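Local coordinates for protein TssK C (Escherichia coli, PDB 5M2Y) that forms part of the type VI secretion baseplate and, through the C-terminal domain described here, probably helps dock it onto the membrane complex, at residues Thr45-Pro48 against Gln49-Ala53; Pro83-Glu87 against Asn88-Ala92. One frame throughout, in Å; residues are numbered along the deposited sequence.

Interaction 1: residues Thr45-Pro48 against Gln49-Ala53; sequences TKFP and QLCKA
The F47 ring and C51, four residues apart at the C-terminal end of helix 40-50, form the tightly packed side of this contact. C51 CB rides over one face of the ring, 3.6 Å from its centroid and 3.4 Å above its plane, 19° off the normal, so the approach qualifies as CH-pi. CZ is the nearest ring atom, at 3.5 Å from C51 CB, which places the methylene toward the rim. The sulfur comes in more obliquely: C51 SG lies 4.3 Å from the centroid of the F47 ring, a sulfur-aromatic contact. F47 CG is anti to its own backbone N (chi1 -172°), and this swings the ring along the helix beneath C51. Both residues are buried, and I72 of strand 70-75 touches each of them.

The main chain fixes this spacing. C51 N donates to F47 O at 2.9 Å, nearly straight at 169° and in the carbonyl plane. One residue earlier, K46 O takes two donors: L50 N in the carbonyl plane, and Q49 N well above it. The helix is kinked at P48, whose N has no hydrogen to give to the turn before.

The other side is looser and faces solvent. There K46 CB meets L50 CD1 at 3.8 Å, while the extended K46 chain leads away to a salt bridge with E42. K52 NZ turns back to Q49 O at 2.9 Å, and a water bridges the carbonyls of P48 and C51, donating to both. C51 is the first residue to leave helical phi/psi, and K52 already belongs to strand 52-54. Helical i to i+4 bonding up to C51, followed directly by extended backbone, is typical of a helix-to-strand junction, here leading into an outermost strand of the domain's antiparallel sheet.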
# COMPACT_ATOMS: atom_id res chain seq x y z
N THR A 45 -0.54 3.28 -15.18
CA THR A 45 -0.99 2.15 -15.97
C THR A 45 -0.50 0.80 -15.41
O THR A 45 -1.30 -0.12 -15.27
CB THR A 45 -0.53 2.39 -17.42
OG1 THR A 45 -1.20 3.54 -17.94
CG2 THR A 45 -0.74 1.18 -18.33
N LYS A 46 0.80 0.68 -15.10
CA LYS A 46 1.51 -0.54 -14.72
C LYS A 46 1.61 -0.86 -13.23
O LYS A 46 1.58 -2.04 -12.89
CB LYS A 46 2.92 -0.50 -15.32
CG LYS A 46 2.93 -0.50 -16.85
CD LYS A 46 4.35 -0.62 -17.34
CE LYS A 46 4.49 -0.55 -18.84
NZ LYS A 46 5.91 -0.56 -19.21
N PHE A 47 1.73 0.16 -12.36
CA PHE A 47 1.84 -0.05 -10.91
C PHE A 47 0.73 -0.98 -10.35
O PHE A 47 1.09 -1.89 -9.60
CB PHE A 47 1.91 1.26 -10.12
CG PHE A 47 2.20 1.08 -8.66
CD1 PHE A 47 3.51 0.91 -8.21
CD2 PHE A 47 1.19 1.09 -7.72
CE1 PHE A 47 3.78 0.74 -6.84
CE2 PHE A 47 1.46 0.91 -6.36
CZ PHE A 47 2.75 0.74 -5.93
N PRO A 48 -0.57 -0.85 -10.72
CA PRO A 48 -1.59 -1.78 -10.16
C PRO A 48 -1.36 -3.26 -10.48
O PRO A 48 -1.87 -4.12 -9.77
CB PRO A 48 -2.89 -1.27 -10.77
CG PRO A 48 -2.62 0.17 -11.07
CD PRO A 48 -1.22 0.18 -11.55
N GLN A 49 -0.61 -3.56 -11.56
CA GLN A 49 -0.29 -4.92 -11.96
C GLN A 49 1.09 -5.38 -11.51
O GLN A 49 1.30 -6.57 -11.35
CB GLN A 49 -0.44 -5.09 -13.47
CG GLN A 49 -1.89 -5.07 -13.89
CD GLN A 49 -2.13 -5.51 -15.30
OE1 GLN A 49 -1.78 -4.80 -16.23
NE2 GLN A 49 -2.75 -6.67 -15.47
N LEU A 50 2.01 -4.44 -11.29
CA LEU A 50 3.37 -4.75 -10.85
C LEU A 50 3.49 -4.88 -9.34
O LEU A 50 4.17 -5.78 -8.87
CB LEU A 50 4.37 -3.72 -11.38
CG LEU A 50 4.63 -3.78 -12.88
CD1 LEU A 50 5.40 -2.58 -13.34
CD2 LEU A 50 5.38 -5.04 -13.28
N CYS A 51 2.84 -3.98 -8.59
CA CYS A 51 2.88 -4.02 -7.13
C CYS A 51 1.97 -5.10 -6.62
O CYS A 51 0.81 -5.17 -7.02
CB CYS A 51 2.54 -2.65 -6.54
SG CYS A 51 2.61 -2.60 -4.73
N LYS A 52 2.49 -5.94 -5.72
CA LYS A 52 1.72 -7.04 -5.15
C LYS A 52 1.77 -6.98 -3.63
O LYS A 52 2.84 -6.84 -3.05
CB LYS A 52 2.26 -8.39 -5.64
CG LYS A 52 2.26 -8.56 -7.14
CD LYS A 52 0.95 -9.16 -7.66
CE LYS A 52 1.19 -9.30 -9.15
NZ LYS A 52 0.09 -8.88 -10.02
N ALA A 53 0.60 -7.12 -3.00
CA ALA A 53 0.54 -7.18 -1.55
C ALA A 53 0.97 -8.58 -1.11
O ALA A 53 0.58 -9.58 -1.71
CB ALA A 53 -0.89 -6.92 -1.09
O HOH W 1 -1.70 -6.21 -7.25

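Interaction 2: residues Pro83-Glu87 against Asn88-Ala92; sequences PLRLE and NQYFA
A type I beta turn from R85 to N88 leads the surface loop into strand 89-95, and the side chains of its first and last residues, R85 and N88, run alongside each other in a common direction. The turn's own backbone bond, N88 N to R85 O, is long and weak at 3.3 Å. Side-chain packing accompanies it: R85 CB sits 3.3 Å from N88 CG, and R85 CG follows the amide at 3.6 Å from N88 ND2. R85 then bends at chi2 (-76°), carrying its guanidinium away, with its plane 77° from that of the amide; NH1 returns to L84 O within the loop. N88 is buried, and both ends of its amide are used by strand 28-35, ND2 donating to S33 OG and OD1 accepting from R35 NE.

Three waters complete the contact: two link Y90 of the strand to the loop, and one lies within the turn, donating to both L86 O and N88 O. The Y90 hydroxyl is 3.7 Å from both P83 O and R85 N, and two waters mediate instead. One accepts from R85 N; the other, in plane at the ring edge, lies 2.7 Å from Y90 OH and donates to P83 O.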
# COMPACT_ATOMS: atom_id res chain seq x y z
N PRO A 83 0.77 15.73 2.24
CA PRO A 83 1.84 16.45 1.52
C PRO A 83 1.73 16.28 0.01
O PRO A 83 1.54 15.17 -0.48
CB PRO A 83 3.11 15.81 2.06
CG PRO A 83 2.73 15.35 3.42
CD PRO A 83 1.33 14.85 3.28
N LEU A 84 1.78 17.42 -0.72
CA LEU A 84 1.63 17.46 -2.18
C LEU A 84 2.91 17.07 -2.88
O LEU A 84 4.00 17.44 -2.44
CB LEU A 84 1.21 18.86 -2.65
CG LEU A 84 -0.13 19.43 -2.20
CD1 LEU A 84 -0.31 20.81 -2.75
CD2 LEU A 84 -1.30 18.59 -2.69
N ARG A 85 2.77 16.34 -3.97
CA ARG A 85 3.88 15.91 -4.81
C ARG A 85 3.39 15.94 -6.23
O ARG A 85 2.56 15.11 -6.62
CB ARG A 85 4.33 14.49 -4.47
CG ARG A 85 4.84 14.25 -3.07
CD ARG A 85 6.24 14.78 -2.86
NE ARG A 85 6.71 14.41 -1.53
CZ ARG A 85 6.55 15.14 -0.43
NH1 ARG A 85 5.93 16.31 -0.50
NH2 ARG A 85 7.01 14.71 0.73
N LEU A 86 3.90 16.90 -7.01
CA LEU A 86 3.56 17.08 -8.41
C LEU A 86 3.79 15.82 -9.23
O LEU A 86 2.94 15.46 -10.03
CB LEU A 86 4.42 18.23 -8.97
CG LEU A 86 4.20 18.63 -10.41
CD1 LEU A 86 2.89 19.39 -10.59
CD2 LEU A 86 5.34 19.50 -10.92
N GLU A 87 4.92 15.13 -9.00
CA GLU A 87 5.33 13.94 -9.74
C GLU A 87 4.83 12.59 -9.20
O GLU A 87 5.09 11.56 -9.82
CB GLU A 87 6.86 13.92 -9.85
CG GLU A 87 7.36 14.81 -10.98
CD GLU A 87 8.77 15.38 -10.84
OE1 GLU A 87 9.66 14.72 -10.26
OE2 GLU A 87 9.00 16.44 -11.45
N ASN A 88 4.14 12.59 -8.06
CA ASN A 88 3.61 11.36 -7.48
C ASN A 88 2.32 10.88 -8.08
O ASN A 88 1.52 11.66 -8.60
CB ASN A 88 3.45 11.47 -5.99
CG ASN A 88 4.75 11.33 -5.27
OD1 ASN A 88 5.82 11.72 -5.76
ND2 ASN A 88 4.69 10.80 -4.09
N GLN A 89 2.12 9.57 -7.98
CA GLN A 89 0.91 8.90 -8.43
C GLN A 89 0.27 8.29 -7.21
O GLN A 89 0.98 7.75 -6.36
CB GLN A 89 1.25 7.82 -9.45
CG GLN A 89 1.73 8.39 -10.79
CD GLN A 89 0.68 9.16 -11.55
OE1 GLN A 89 -0.52 8.89 -11.48
NE2 GLN A 89 1.13 10.09 -12.38
N TYR A 90 -1.05 8.42 -7.10
CA TYR A 90 -1.80 7.93 -5.95
C TYR A 90 -2.68 6.76 -6.30
O TYR A 90 -3.20 6.69 -7.41
CB TYR A 90 -2.58 9.06 -5.26
CG TYR A 90 -1.65 10.17 -4.78
CD1 TYR A 90 -1.24 11.18 -5.63
CD2 TYR A 90 -1.15 10.16 -3.49
CE1 TYR A 90 -0.35 12.17 -5.21
CE2 TYR A 90 -0.26 11.14 -3.05
CZ TYR A 90 0.14 12.14 -3.91
OH TYR A 90 1.02 13.11 -3.49
N PHE A 91 -2.76 5.81 -5.38
CA PHE A 91 -3.54 4.59 -5.58
C PHE A 91 -4.29 4.20 -4.33
O PHE A 91 -3.74 4.27 -3.25
CB PHE A 91 -2.63 3.42 -5.99
CG PHE A 91 -1.75 3.67 -7.19
CD1 PHE A 91 -0.51 4.29 -7.05
CD2 PHE A 91 -2.15 3.30 -8.46
CE1 PHE A 91 0.28 4.55 -8.17
CE2 PHE A 91 -1.35 3.56 -9.58
CZ PHE A 91 -0.13 4.19 -9.43
N ALA A 92 -5.52 3.77 -4.49
CA ALA A 92 -6.30 3.27 -3.37
C ALA A 92 -6.11 1.78 -3.27
O ALA A 92 -5.97 1.10 -4.29
CB ALA A 92 -7.76 3.56 -3.59
O HOH W 2 2.02 12.53 -1.03
O HOH W 3 -0.15 15.37 -4.29
O HOH W 4 1.84 13.21 -11.04

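In the fold
Interaction 1 is partly buried and interaction 2 lies at the surface, their centres about 15 Å apart, yet they touch: F47 CD2 meets F91 CE1 at 3.6 Å, with the ring planes at about 35°, and P48 also packs on F91. Helix 40-50 therefore rests on strand 89-95, the strand that 83-92 enters. Both contacts run into strands of the same antiparallel sheet, 52-54 at one edge and 89-95 beside the opposite edge strand, 70-75. Their chemistry follows their place: 45-53 combines direct helical bonds with an aromatic-sulfur contact, whereas 83-92 is marked by a weak turn bond, bridging waters and the amide of buried N88, held by strand 28-35.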